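Local structure of N-terminal cyanobactin protease (Planktothrix agardhii NIES-596, 4H6W) at residues A[100-112]-A[127-139]. The protein is the protease domain of a cyanobactin maturation enzyme, a subtilisin-like member of the S8 family that probably acts as a serine endopeptidase. Residues are numbered along the deposited sequence; the frame is centred on the assembly and turned at random.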
loop_
_atom_site.group_PDB
_atom_site.type_symbol
_atom_site.label_atom_id
_atom_site.label_comp_id
_atom_site.label_asym_id
_atom_site.label_seq_id
_atom_site.Cartn_x
_atom_site.Cartn_y
_atom_site.Cartn_z
ATOM N N LEU A 100 -3.610 13.755 -11.538
ATOM C CA LEU A 100 -3.179 12.433 -11.117
ATOM C C LEU A 100 -3.809 11.341 -11.964
ATOM O O LEU A 100 -3.999 10.223 -11.488
ATOM C CB LEU A 100 -3.492 12.207 -9.634
ATOM C CG LEU A 100 -2.448 12.530 -8.558
ATOM C CD1 LEU A 100 -2.202 14.026 -8.407
ATOM C CD2 LEU A 100 -2.910 11.944 -7.237
ATOM N N LYS A 101 -4.131 11.651 -13.219
ATOM C CA LYS A 101 -4.736 10.630 -14.073
ATOM C C LYS A 101 -3.728 9.667 -14.688
ATOM O O LYS A 101 -2.609 10.020 -15.062
ATOM C CB LYS A 101 -5.763 11.174 -15.078
ATOM C CG LYS A 101 -5.321 12.309 -15.976
ATOM C CD LYS A 101 -6.529 12.787 -16.767
ATOM C CE LYS A 101 -6.151 13.621 -17.982
ATOM N NZ LYS A 101 -7.150 13.453 -19.080
ATOM N N LEU A 102 -4.167 8.426 -14.768
ATOM C CA LEU A 102 -3.300 7.303 -14.984
ATOM C C LEU A 102 -3.705 6.594 -16.267
ATOM O O LEU A 102 -4.867 6.214 -16.439
ATOM C CB LEU A 102 -3.477 6.368 -13.787
ATOM C CG LEU A 102 -2.821 5.002 -13.732
ATOM C CD1 LEU A 102 -1.456 5.142 -13.087
ATOM C CD2 LEU A 102 -3.700 4.069 -12.919
ATOM N N SER A 103 -2.759 6.442 -17.181
ATOM C CA SER A 103 -2.953 5.550 -18.311
ATOM C C SER A 103 -2.766 4.115 -17.825
ATOM O O SER A 103 -1.821 3.810 -17.081
ATOM C CB SER A 103 -1.954 5.861 -19.418
ATOM O OG SER A 103 -1.734 4.722 -20.230
ATOM N N GLN A 104 -3.670 3.234 -18.237
ATOM C CA GLN A 104 -3.526 1.831 -17.893
ATOM C C GLN A 104 -2.288 1.240 -18.553
ATOM O O GLN A 104 -1.569 0.435 -17.935
ATOM C CB GLN A 104 -4.803 1.041 -18.204
ATOM C CG GLN A 104 -5.750 1.016 -17.009
ATOM C CD GLN A 104 -7.152 0.566 -17.361
ATOM O OE1 GLN A 104 -8.060 1.393 -17.475
ATOM N NE2 GLN A 104 -7.340 -0.738 -17.538
ATOM N N LEU A 105 -2.011 1.675 -19.785
ATOM C CA LEU A 105 -0.815 1.214 -20.509
ATOM C C LEU A 105 0.467 1.550 -19.751
ATOM O O LEU A 105 1.292 0.669 -19.510
ATOM C CB LEU A 105 -0.775 1.749 -21.951
ATOM C CG LEU A 105 0.461 1.323 -22.767
ATOM C CD1 LEU A 105 0.469 -0.168 -23.091
ATOM C CD2 LEU A 105 0.594 2.153 -24.038
ATOM N N ASP A 106 0.616 2.809 -19.357
ATOM C CA ASP A 106 1.769 3.250 -18.558
ATOM C C ASP A 106 1.918 2.520 -17.229
ATOM O O ASP A 106 3.044 2.229 -16.806
ATOM C CB ASP A 106 1.705 4.752 -18.287
ATOM C CG ASP A 106 1.725 5.569 -19.561
ATOM O OD1 ASP A 106 2.145 5.023 -20.607
ATOM O OD2 ASP A 106 1.319 6.753 -19.521
ATOM N N LEU A 107 0.790 2.246 -16.570
ATOM C CA LEU A 107 0.812 1.548 -15.300
ATOM C C LEU A 107 1.309 0.120 -15.478
ATOM O O LEU A 107 2.127 -0.372 -14.697
ATOM C CB LEU A 107 -0.571 1.537 -14.655
ATOM C CG LEU A 107 -0.641 0.749 -13.344
ATOM C CD1 LEU A 107 0.322 1.330 -12.300
ATOM C CD2 LEU A 107 -2.069 0.696 -12.841
ATOM N N SER A 108 0.809 -0.550 -16.504
ATOM C CA SER A 108 1.244 -1.897 -16.790
ATOM C C SER A 108 2.742 -1.915 -17.117
ATOM O O SER A 108 3.438 -2.880 -16.793
ATOM C CB SER A 108 0.410 -2.491 -17.928
ATOM O OG SER A 108 0.778 -1.929 -19.169
ATOM N N ARG A 109 3.245 -0.854 -17.743
ATOM C CA ARG A 109 4.675 -0.784 -18.036
ATOM C C ARG A 109 5.468 -0.612 -16.748
ATOM O O ARG A 109 6.508 -1.243 -16.562
ATOM C CB ARG A 109 5.005 0.363 -18.993
ATOM C CG ARG A 109 4.631 0.130 -20.449
ATOM C CD ARG A 109 5.621 0.846 -21.350
ATOM N NE ARG A 109 5.101 1.053 -22.698
ATOM C CZ ARG A 109 4.403 2.121 -23.085
ATOM N NH1 ARG A 109 4.123 3.098 -22.225
ATOM N NH2 ARG A 109 3.982 2.212 -24.343
ATOM N N ALA A 110 4.966 0.237 -15.851
ATOM C CA ALA A 110 5.637 0.479 -14.593
ATOM C C ALA A 110 5.653 -0.805 -13.756
ATOM O O ALA A 110 6.700 -1.183 -13.210
ATOM C CB ALA A 110 4.985 1.631 -13.851
ATOM N N ILE A 111 4.515 -1.495 -13.685
ATOM C CA ILE A 111 4.459 -2.761 -12.945
ATOM C C ILE A 111 5.495 -3.729 -13.519
ATOM O O ILE A 111 6.299 -4.291 -12.776
ATOM C CB ILE A 111 3.051 -3.398 -12.948
ATOM C CG1 ILE A 111 2.055 -2.484 -12.256
ATOM C CG2 ILE A 111 3.060 -4.742 -12.233
ATOM C CD1 ILE A 111 0.619 -2.802 -12.581
ATOM N N GLU A 112 5.494 -3.880 -14.843
ATOM C CA GLU A 112 6.452 -4.751 -15.518
ATOM C C GLU A 112 7.887 -4.404 -15.119
ATOM O O GLU A 112 8.704 -5.287 -14.851
ATOM C CB GLU A 112 6.278 -4.701 -17.035
ATOM C CG GLU A 112 7.208 -5.656 -17.792
ATOM C CD GLU A 112 7.060 -5.562 -19.307
ATOM O OE1 GLU A 112 7.352 -4.481 -19.873
ATOM O OE2 GLU A 112 6.658 -6.570 -19.933
ATOM N N GLY A 127 -5.727 4.814 -9.055
ATOM C CA GLY A 127 -6.464 3.865 -9.837
ATOM C C GLY A 127 -7.231 4.640 -10.864
ATOM O O GLY A 127 -7.170 5.859 -10.897
ATOM N N GLN A 128 -7.951 3.925 -11.708
ATOM C CA GLN A 128 -8.783 4.555 -12.697
ATOM C C GLN A 128 -10.174 4.000 -12.474
ATOM O O GLN A 128 -10.349 2.790 -12.316
ATOM C CB GLN A 128 -8.254 4.238 -14.098
ATOM C CG GLN A 128 -8.677 5.222 -15.171
ATOM C CD GLN A 128 -8.413 4.697 -16.571
ATOM O OE1 GLN A 128 -7.268 4.617 -17.013
ATOM N NE2 GLN A 128 -9.477 4.342 -17.280
ATOM N N LEU A 129 -11.158 4.884 -12.422
ATOM C CA LEU A 129 -12.550 4.466 -12.259
ATOM C C LEU A 129 -13.055 3.751 -13.524
ATOM O O LEU A 129 -12.744 4.156 -14.641
ATOM C CB LEU A 129 -13.430 5.677 -11.950
ATOM C CG LEU A 129 -14.454 5.606 -10.812
ATOM C CD1 LEU A 129 -15.474 6.709 -11.019
ATOM C CD2 LEU A 129 -15.154 4.262 -10.666
ATOM N N THR A 130 -13.821 2.682 -13.332
ATOM C CA THR A 130 -14.329 1.855 -14.431
ATOM C C THR A 130 -15.809 1.561 -14.199
ATOM O O THR A 130 -16.283 1.671 -13.066
ATOM C CB THR A 130 -13.599 0.498 -14.503
ATOM O OG1 THR A 130 -13.842 -0.242 -13.292
ATOM C CG2 THR A 130 -12.096 0.677 -14.728
ATOM N N ASP A 131 -16.530 1.166 -15.252
ATOM C CA ASP A 131 -17.959 0.856 -15.122
ATOM C C ASP A 131 -18.231 -0.370 -14.249
ATOM O O ASP A 131 -19.157 -0.347 -13.442
ATOM C CB ASP A 131 -18.644 0.725 -16.496
ATOM C CG ASP A 131 -18.956 2.089 -17.143
ATOM O OD1 ASP A 131 -19.641 2.930 -16.514
ATOM O OD2 ASP A 131 -18.521 2.315 -18.294
ATOM N N ALA A 132 -17.425 -1.423 -14.387
ATOM C CA ALA A 132 -17.619 -2.640 -13.590
ATOM C C ALA A 132 -16.329 -3.431 -13.298
ATOM O O ALA A 132 -16.371 -4.650 -13.098
ATOM C CB ALA A 132 -18.660 -3.541 -14.246
ATOM N N GLY A 133 -15.189 -2.745 -13.258
ATOM C CA GLY A 133 -13.921 -3.388 -12.897
ATOM C C GLY A 133 -13.143 -3.959 -14.064
ATOM O O GLY A 133 -12.139 -4.631 -13.858
ATOM N N GLU A 134 -13.619 -3.699 -15.284
ATOM C CA GLU A 134 -12.955 -4.128 -16.519
ATOM C C GLU A 134 -11.618 -3.404 -16.693
ATOM O O GLU A 134 -11.467 -2.248 -16.279
ATOM C CB GLU A 134 -13.861 -3.904 -17.749
ATOM C CG GLU A 134 -14.126 -2.446 -18.158
ATOM C CD GLU A 134 -15.049 -1.667 -17.209
ATOM O OE1 GLU A 134 -15.708 -2.280 -16.337
ATOM O OE2 GLU A 134 -15.115 -0.417 -17.334
ATOM N N ALA A 135 -10.659 -4.094 -17.308
ATOM C CA ALA A 135 -9.321 -3.556 -17.490
ATOM C C ALA A 135 -8.726 -3.869 -18.856
ATOM O O ALA A 135 -8.910 -4.967 -19.396
ATOM C CB ALA A 135 -8.398 -4.052 -16.387
ATOM N N ASP A 136 -8.030 -2.873 -19.399
ATOM C CA ASP A 136 -7.056 -3.015 -20.478
ATOM C C ASP A 136 -6.278 -4.324 -20.342
ATOM O O ASP A 136 -5.772 -4.638 -19.266
ATOM C CB ASP A 136 -6.096 -1.828 -20.385
ATOM C CG ASP A 136 -5.140 -1.729 -21.560
ATOM O OD1 ASP A 136 -4.472 -2.734 -21.910
ATOM O OD2 ASP A 136 -5.027 -0.612 -22.112
ATOM N N THR A 137 -6.164 -5.090 -21.422
ATOM C CA THR A 137 -5.555 -6.414 -21.305
ATOM C C THR A 137 -4.072 -6.389 -20.909
ATOM O O THR A 137 -3.579 -7.355 -20.316
ATOM C CB THR A 137 -5.811 -7.342 -22.533
ATOM O OG1 THR A 137 -4.727 -7.265 -23.469
ATOM C CG2 THR A 137 -7.115 -7.011 -23.215
ATOM N N TRP A 138 -3.368 -5.297 -21.222
ATOM C CA TRP A 138 -1.965 -5.166 -20.817
ATOM C C TRP A 138 -1.831 -4.998 -19.303
ATOM O O TRP A 138 -0.877 -5.488 -18.692
ATOM C CB TRP A 138 -1.228 -4.055 -21.579
ATOM C CG TRP A 138 -0.823 -4.485 -22.964
ATOM C CD1 TRP A 138 -1.275 -3.971 -24.156
ATOM C CD2 TRP A 138 0.085 -5.546 -23.306
ATOM N NE1 TRP A 138 -0.692 -4.639 -25.209
ATOM C CE2 TRP A 138 0.144 -5.608 -24.720
ATOM C CE3 TRP A 138 0.858 -6.445 -22.556
ATOM C CZ2 TRP A 138 0.946 -6.532 -25.397
ATOM C CZ3 TRP A 138 1.656 -7.364 -23.229
ATOM C CH2 TRP A 138 1.693 -7.400 -24.637
ATOM N N LEU A 139 -2.808 -4.333 -18.699
ATOM C CA LEU A 139 -2.869 -4.258 -17.251
ATOM C C LEU A 139 -3.112 -5.640 -16.660
ATOM O O LEU A 139 -2.419 -6.034 -15.719
ATOM C CB LEU A 139 -3.938 -3.267 -16.787
ATOM C CG LEU A 139 -3.944 -2.961 -15.282
ATOM C CD1 LEU A 139 -2.567 -2.510 -14.794
ATOM C CD2 LEU A 139 -5.014 -1.921 -14.947
#
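Leu139 plugs into helix 104-116 as a knob among Gln104, Leu107, Ser108 and Ile111, in a helix-to-helix contact on one side of the parallel sheet of the subtilisin-like fold. Between the two helices the chain passes through strand 121-124 of that sheet. With CG anti to the backbone N (chi1 -171°), Leu139 carries CG toward Gln104 and Leu107, and the methyls branching from it reach different neighbours: CD1 lies 3.8 Å from Leu107 CD2 and meets Ile111 CD1 at a similar distance, while CD2 lies 3.7 Å from Gln104 CG, where the two side chains cross nearly at right angles. Leu107 and Ile111 also touch Leu28 of strand 24-28 in the parallel sheet, so the knob adjoins the core. The backbones come close at Ser108, its CA 4.8 Å from Leu139 CA. Ser108 CB is 3.3 Å from Trp138 O; its OG turns back to donate to Leu105 O (2.7 Å), a carbonyl that also receives Arg109 N. Both helices start with a side-chain cap: Ser103 OG accepts from Asp106 N, and Asp136 OD1 takes Trp138 N on its anti lone pair. Toward the start of helix 104-116, Gln104 reaches between Gln128 and the loop residues Ala135 and Asp136, its amide plane tilted 65° from that of Gln128. Leu102 CD2 rests against Gly127, 4.1 Å from its C; the Leu102 side chain is about 8 Å from that of Asp29, and Gly127 about 8 Å from the Ser224 side chain, both predicted charge-relay residues. The chemistry thus changes along the contact, from aliphatic contacts beside the sheet to the polar amide groups of Gln104 and Gln128, with each helix's first turn tied by its own cap.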